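Local coordinates for Alr3699 protein (Nostoc sp., PDB 4XSU) that belongs to the GT-B glycosyltransferases, with two Rossmann-like domains facing each other, and is modelled here with UDP and alpha-D-glucopyranose bound, at residues Tyr101-Lys106 with Val123-Asp128; Ser152-Asn157 with Glu173-Ile178. All coordinates share one frame; numbering follows the deposited sequence.

Contact 1: residues Tyr101-Lys106 with Val123-Asp128; sequences YANTQK and VYHLHD. With GLC (alpha-D-glucopyranose), chain J; SO4 (sulfate ion), chain L.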
# COMPACT_ATOMS: atom_id res chain seq x y z
N TYR B 101 16.92 4.53 4.01
CA TYR B 101 17.58 3.40 4.65
C TYR B 101 16.52 2.61 5.42
O TYR B 101 16.05 3.02 6.49
CB TYR B 101 18.68 3.94 5.58
CG TYR B 101 19.74 2.95 6.02
CD1 TYR B 101 19.45 1.92 6.88
CD2 TYR B 101 21.07 3.09 5.61
CE1 TYR B 101 20.43 1.04 7.30
CE2 TYR B 101 22.06 2.22 6.03
CZ TYR B 101 21.74 1.19 6.88
OH TYR B 101 22.70 0.29 7.31
N ALA B 102 16.11 1.48 4.85
CA ALA B 102 15.04 0.74 5.43
C ALA B 102 15.58 -0.39 6.30
O ALA B 102 16.31 -1.28 5.81
CB ALA B 102 14.13 0.18 4.35
N ASN B 103 15.17 -0.38 7.57
CA ASN B 103 15.73 -1.32 8.52
C ASN B 103 14.92 -2.54 8.81
O ASN B 103 15.43 -3.41 9.48
CB ASN B 103 16.07 -0.62 9.85
CG ASN B 103 17.14 -1.36 10.65
OD1 ASN B 103 18.26 -1.56 10.17
ND2 ASN B 103 16.80 -1.80 11.84
N THR B 104 13.66 -2.61 8.35
CA THR B 104 12.80 -3.80 8.54
C THR B 104 11.96 -4.09 7.30
O THR B 104 11.93 -3.30 6.36
CB THR B 104 11.86 -3.63 9.74
OG1 THR B 104 10.96 -2.54 9.51
CG2 THR B 104 12.65 -3.35 11.04
N GLN B 105 11.29 -5.22 7.29
CA GLN B 105 10.45 -5.61 6.17
C GLN B 105 9.40 -4.56 5.81
O GLN B 105 9.35 -4.06 4.66
CB GLN B 105 9.79 -6.95 6.46
CG GLN B 105 10.74 -8.11 6.28
CD GLN B 105 10.08 -9.48 6.43
OE1 GLN B 105 8.99 -9.72 5.95
NE2 GLN B 105 10.78 -10.40 7.09
N LYS B 106 8.57 -4.16 6.76
CA LYS B 106 7.55 -3.17 6.46
C LYS B 106 8.17 -1.88 6.04
O LYS B 106 7.62 -1.16 5.20
CB LYS B 106 6.61 -2.93 7.64
CG LYS B 106 5.76 -4.13 7.93
CD LYS B 106 4.83 -3.89 9.10
CE LYS B 106 4.09 -5.19 9.41
NZ LYS B 106 3.41 -5.10 10.73
N VAL B 123 18.38 1.88 0.46
CA VAL B 123 19.18 0.80 1.04
C VAL B 123 18.33 -0.06 1.92
O VAL B 123 17.58 0.44 2.75
CB VAL B 123 20.34 1.35 1.88
CG1 VAL B 123 21.03 0.22 2.61
CG2 VAL B 123 21.34 2.08 0.99
N TYR B 124 18.47 -1.36 1.73
CA TYR B 124 17.85 -2.33 2.62
C TYR B 124 18.86 -2.95 3.63
O TYR B 124 19.73 -3.75 3.26
CB TYR B 124 17.23 -3.45 1.78
CG TYR B 124 16.47 -4.52 2.55
CD1 TYR B 124 15.84 -4.26 3.77
CD2 TYR B 124 16.32 -5.78 2.01
CE1 TYR B 124 15.11 -5.25 4.42
CE2 TYR B 124 15.59 -6.77 2.66
CZ TYR B 124 15.00 -6.50 3.86
OH TYR B 124 14.30 -7.53 4.47
N HIS B 125 18.71 -2.64 4.90
CA HIS B 125 19.49 -3.32 5.93
C HIS B 125 18.74 -4.52 6.38
O HIS B 125 17.70 -4.38 7.03
CB HIS B 125 19.77 -2.43 7.12
CG HIS B 125 21.01 -2.82 7.86
ND1 HIS B 125 22.03 -1.94 8.13
CD2 HIS B 125 21.41 -4.03 8.33
CE1 HIS B 125 23.00 -2.59 8.77
NE2 HIS B 125 22.64 -3.85 8.90
N LEU B 126 19.25 -5.69 6.05
CA LEU B 126 18.58 -6.96 6.32
C LEU B 126 19.04 -7.56 7.68
O LEU B 126 20.21 -7.85 7.84
CB LEU B 126 18.90 -7.92 5.19
CG LEU B 126 18.34 -9.33 5.28
CD1 LEU B 126 16.82 -9.31 5.29
CD2 LEU B 126 18.86 -10.17 4.13
N HIS B 127 18.12 -7.71 8.64
CA HIS B 127 18.44 -8.28 9.96
C HIS B 127 17.75 -9.61 10.13
O HIS B 127 17.75 -10.17 11.21
CB HIS B 127 17.99 -7.35 11.10
CG HIS B 127 18.67 -6.02 11.10
ND1 HIS B 127 19.98 -5.84 11.48
CD2 HIS B 127 18.20 -4.78 10.80
CE1 HIS B 127 20.29 -4.55 11.41
NE2 HIS B 127 19.22 -3.89 11.00
N ASP B 128 17.14 -10.13 9.06
CA ASP B 128 16.37 -11.36 9.17
C ASP B 128 16.98 -12.43 8.27
O ASP B 128 17.75 -12.14 7.34
CB ASP B 128 14.90 -11.14 8.77
CG ASP B 128 14.22 -9.96 9.50
OD1 ASP B 128 14.38 -9.81 10.72
OD2 ASP B 128 13.49 -9.18 8.83
C1 GLC J . 18.01 -8.90 14.03
C2 GLC J . 18.24 -10.42 14.02
C3 GLC J . 19.33 -10.89 14.99
C4 GLC J . 20.48 -9.88 15.08
C5 GLC J . 20.02 -8.42 15.19
C6 GLC J . 20.60 -7.59 14.05
O1 GLC J . 16.61 -8.64 14.02
O2 GLC J . 17.01 -11.08 14.36
O3 GLC J . 19.84 -12.15 14.55
O4 GLC J . 21.29 -10.20 16.22
O5 GLC J . 18.60 -8.30 15.19
O6 GLC J . 21.98 -7.33 14.30
S SO4 L . 5.60 -4.34 14.20
O1 SO4 L . 5.48 -3.30 13.14
O2 SO4 L . 5.06 -3.77 15.46
O3 SO4 L . 7.03 -4.67 14.42
O4 SO4 L . 4.86 -5.57 13.80
O HOH W 1 16.01 -5.73 8.32
O HOH W 2 11.58 -7.21 9.48

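Contact 2: residues Ser152-Asn157 with Glu173-Ile178; sequences SLVIAN and ELTKVI. With GLC (alpha-D-glucopyranose), chain J.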
# COMPACT_ATOMS: atom_id res chain seq x y z
N SER B 152 19.24 -0.11 -4.04
CA SER B 152 20.62 0.00 -4.53
C SER B 152 21.56 -1.01 -3.84
O SER B 152 22.54 -1.46 -4.44
CB SER B 152 21.18 1.41 -4.33
OG SER B 152 20.46 2.35 -5.11
N LEU B 153 21.23 -1.39 -2.60
CA LEU B 153 22.12 -2.20 -1.77
C LEU B 153 21.37 -2.89 -0.66
O LEU B 153 20.48 -2.30 -0.04
CB LEU B 153 23.16 -1.29 -1.13
CG LEU B 153 24.13 -1.94 -0.14
CD1 LEU B 153 25.07 -2.93 -0.83
CD2 LEU B 153 24.91 -0.84 0.54
N VAL B 154 21.74 -4.13 -0.41
CA VAL B 154 21.22 -4.91 0.69
C VAL B 154 22.39 -5.24 1.66
O VAL B 154 23.15 -6.17 1.42
CB VAL B 154 20.63 -6.22 0.16
CG1 VAL B 154 20.10 -7.07 1.31
CG2 VAL B 154 19.52 -5.94 -0.83
N ILE B 155 22.53 -4.46 2.73
CA ILE B 155 23.43 -4.79 3.84
C ILE B 155 22.88 -5.93 4.67
O ILE B 155 21.81 -5.81 5.23
CB ILE B 155 23.63 -3.56 4.71
CG1 ILE B 155 24.49 -2.55 3.94
CG2 ILE B 155 24.38 -3.95 5.96
CD1 ILE B 155 24.41 -1.14 4.45
N ALA B 156 23.58 -7.06 4.71
CA ALA B 156 23.18 -8.22 5.51
C ALA B 156 23.96 -8.31 6.83
O ALA B 156 25.17 -8.03 6.87
CB ALA B 156 23.38 -9.49 4.74
N ASN B 157 23.29 -8.72 7.91
CA ASN B 157 23.89 -8.65 9.23
C ASN B 157 24.78 -9.85 9.44
O ASN B 157 25.51 -9.90 10.40
CB ASN B 157 22.86 -8.51 10.34
CG ASN B 157 21.92 -9.68 10.41
OD1 ASN B 157 21.84 -10.50 9.50
ND2 ASN B 157 21.16 -9.76 11.51
N GLU B 173 24.42 -9.93 -6.18
CA GLU B 173 25.28 -8.76 -6.46
C GLU B 173 24.87 -7.51 -5.72
O GLU B 173 25.59 -6.51 -5.75
CB GLU B 173 25.41 -8.46 -7.97
CG GLU B 173 24.11 -8.11 -8.73
CD GLU B 173 23.39 -9.33 -9.33
OE1 GLU B 173 22.36 -9.10 -10.03
OE2 GLU B 173 23.83 -10.49 -9.11
N LEU B 174 23.71 -7.55 -5.07
CA LEU B 174 23.28 -6.40 -4.26
C LEU B 174 23.78 -6.52 -2.81
O LEU B 174 23.88 -5.53 -2.09
CB LEU B 174 21.74 -6.28 -4.25
CG LEU B 174 21.07 -5.78 -5.54
CD1 LEU B 174 19.56 -5.88 -5.41
CD2 LEU B 174 21.47 -4.34 -5.86
N THR B 175 24.09 -7.74 -2.40
CA THR B 175 24.36 -8.00 -0.99
C THR B 175 25.78 -7.65 -0.59
O THR B 175 26.71 -7.82 -1.35
CB THR B 175 24.10 -9.45 -0.65
OG1 THR B 175 24.95 -10.28 -1.42
CG2 THR B 175 22.68 -9.81 -0.96
N LYS B 176 25.90 -7.11 0.62
CA LYS B 176 27.17 -6.94 1.32
C LYS B 176 26.94 -7.31 2.80
O LYS B 176 26.00 -6.81 3.41
CB LYS B 176 27.62 -5.50 1.24
CG LYS B 176 29.00 -5.27 1.77
CD LYS B 176 29.36 -3.80 1.74
CE LYS B 176 30.75 -3.54 2.30
NZ LYS B 176 31.71 -4.62 1.95
N VAL B 177 27.79 -8.19 3.36
CA VAL B 177 27.70 -8.57 4.77
C VAL B 177 28.39 -7.55 5.65
O VAL B 177 29.53 -7.24 5.41
CB VAL B 177 28.29 -9.95 5.03
CG1 VAL B 177 28.18 -10.33 6.50
CG2 VAL B 177 27.55 -11.00 4.22
N ILE B 178 27.67 -6.98 6.61
CA ILE B 178 28.23 -6.09 7.62
C ILE B 178 27.61 -6.41 8.99
O ILE B 178 26.39 -6.32 9.17
CB ILE B 178 27.96 -4.63 7.33
CG1 ILE B 178 28.70 -4.24 6.06
CG2 ILE B 178 28.41 -3.79 8.51
CD1 ILE B 178 28.45 -2.79 5.64
C1 GLC J . 18.01 -8.90 14.03
C2 GLC J . 18.24 -10.42 14.02
C3 GLC J . 19.33 -10.89 14.99
C4 GLC J . 20.48 -9.88 15.08
C5 GLC J . 20.02 -8.42 15.19
C6 GLC J . 20.60 -7.59 14.05
O1 GLC J . 16.61 -8.64 14.02
O2 GLC J . 17.01 -11.08 14.36
O3 GLC J . 19.84 -12.15 14.55
O4 GLC J . 21.29 -10.20 16.22
O5 GLC J . 18.60 -8.30 15.19
O6 GLC J . 21.98 -7.33 14.30

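Contact 1: residues Tyr101-Lys106 with Val123-Asp128
Tyr101 reaches across to the next strand in two ways: CG1 of Val123 lies over one face of its ring, offset toward the rim, and its hydroxyl meets His125 at the edge of the imidazole. The Tyr101 OH to His125 ND1 hydrogen bond, at 2.5 Å, is so short that its exact length is doubtful, and the two rings meet rim to rim with planes 43° apart. With CG anti to the backbone N (chi1 -162°), the side chain runs forward, bringing its hydroxyl to His125. Backbone bonds Ala102 N to Val123 O (2.8 Å) and His125 N to Ala102 O (2.9 Å) fix the parallel register beneath this packed end. Where the strands part, Asn103 OD1 takes the N-H of His127 NE2 at 2.7 Å; OD1 lies close to the imidazole plane, while NE2 comes in tilted 32° from the plane of the Asn103 carbonyl. A water there donates to Asn103 O and His125 O and accepts from His127 N, bridging chains that no longer pair directly. The far end is looser: Gln105 NE2 reaches Asp128 OD2 only weakly (3.4 Å), helped by a second water between Gln105 N and that carboxylate oxygen. Thr104, its hydroxyl bonded to Gln14 and more weakly to Ala107 N, is the N-cap of helix 105-118, the right-handed crossover between strands 99-102 and 122-126; helix 20-29 packs against Tyr101 and His125, helix 137-150 against Tyr124.

Contact 2: residues Ser152-Asn157 with Glu173-Ile178
Val154 and Ala156 use both their N-H and C=O groups toward residues 174-178, giving four backbone hydrogen bonds in a parallel pairing. Ala156 O accepts from Ile178 N at 2.7 Å, nearly in line with the carbonyl, while Ala156 N donates to Lys176 O at 2.8 Å. Lys176 N reaches Val154 O at 3.0 Å. At the other end Val154 N approaches Leu174 O from above the carbonyl plane, 50° out of it, where the 3-10 turn passes into the strand. Around this backbone core the packing is mostly aliphatic. CG2 of Ile155, anti to the backbone N, touches CB of Ile178 at 3.9 Å as the side chains cross obliquely. Val154 CG2 meets Leu174 CB at 4.1 Å, and the Leu174 CD2 methyl lies against the carbonyl oxygen of Ser152. Helix 159-167 covers the face of Val154 and Val177, whereas helix 370-382 touches Leu153 and Ile178. Beyond the strand Asn157, its OD1 bonded to Ser161, brings ND2 to 3.4 Å from C6 of the glucopyranose. Cohesion across the pair thus comes from main-chain bonds and aliphatic contact, with the polar side chain of Asn157 set at the C-terminal end beside the sugar.

Overall arrangement
From the N terminus the chain lays down strands 9-13, 37-40 and 57-59 before reaching strand 99-102, climbs through helix 105-118 and returns on strand 122-126, where contact 1 closes a beta-alpha-beta unit. Helix 137-150 then leads to strand 151-156, and helix 159-167 to strand 175-177, where contact 2 closes a second such unit. The two loops follow in series, neither enclosing nor crossing the other. They are joined edge to edge in the sheet: Tyr124 and Leu126 probably bond to Leu153 and Ile155. Repeated crossovers thus build the four strands on one side of strand 9-13, out to strand 175-177 at the edge within this chain, and His127 and Asn157 both approach the glucopyranose.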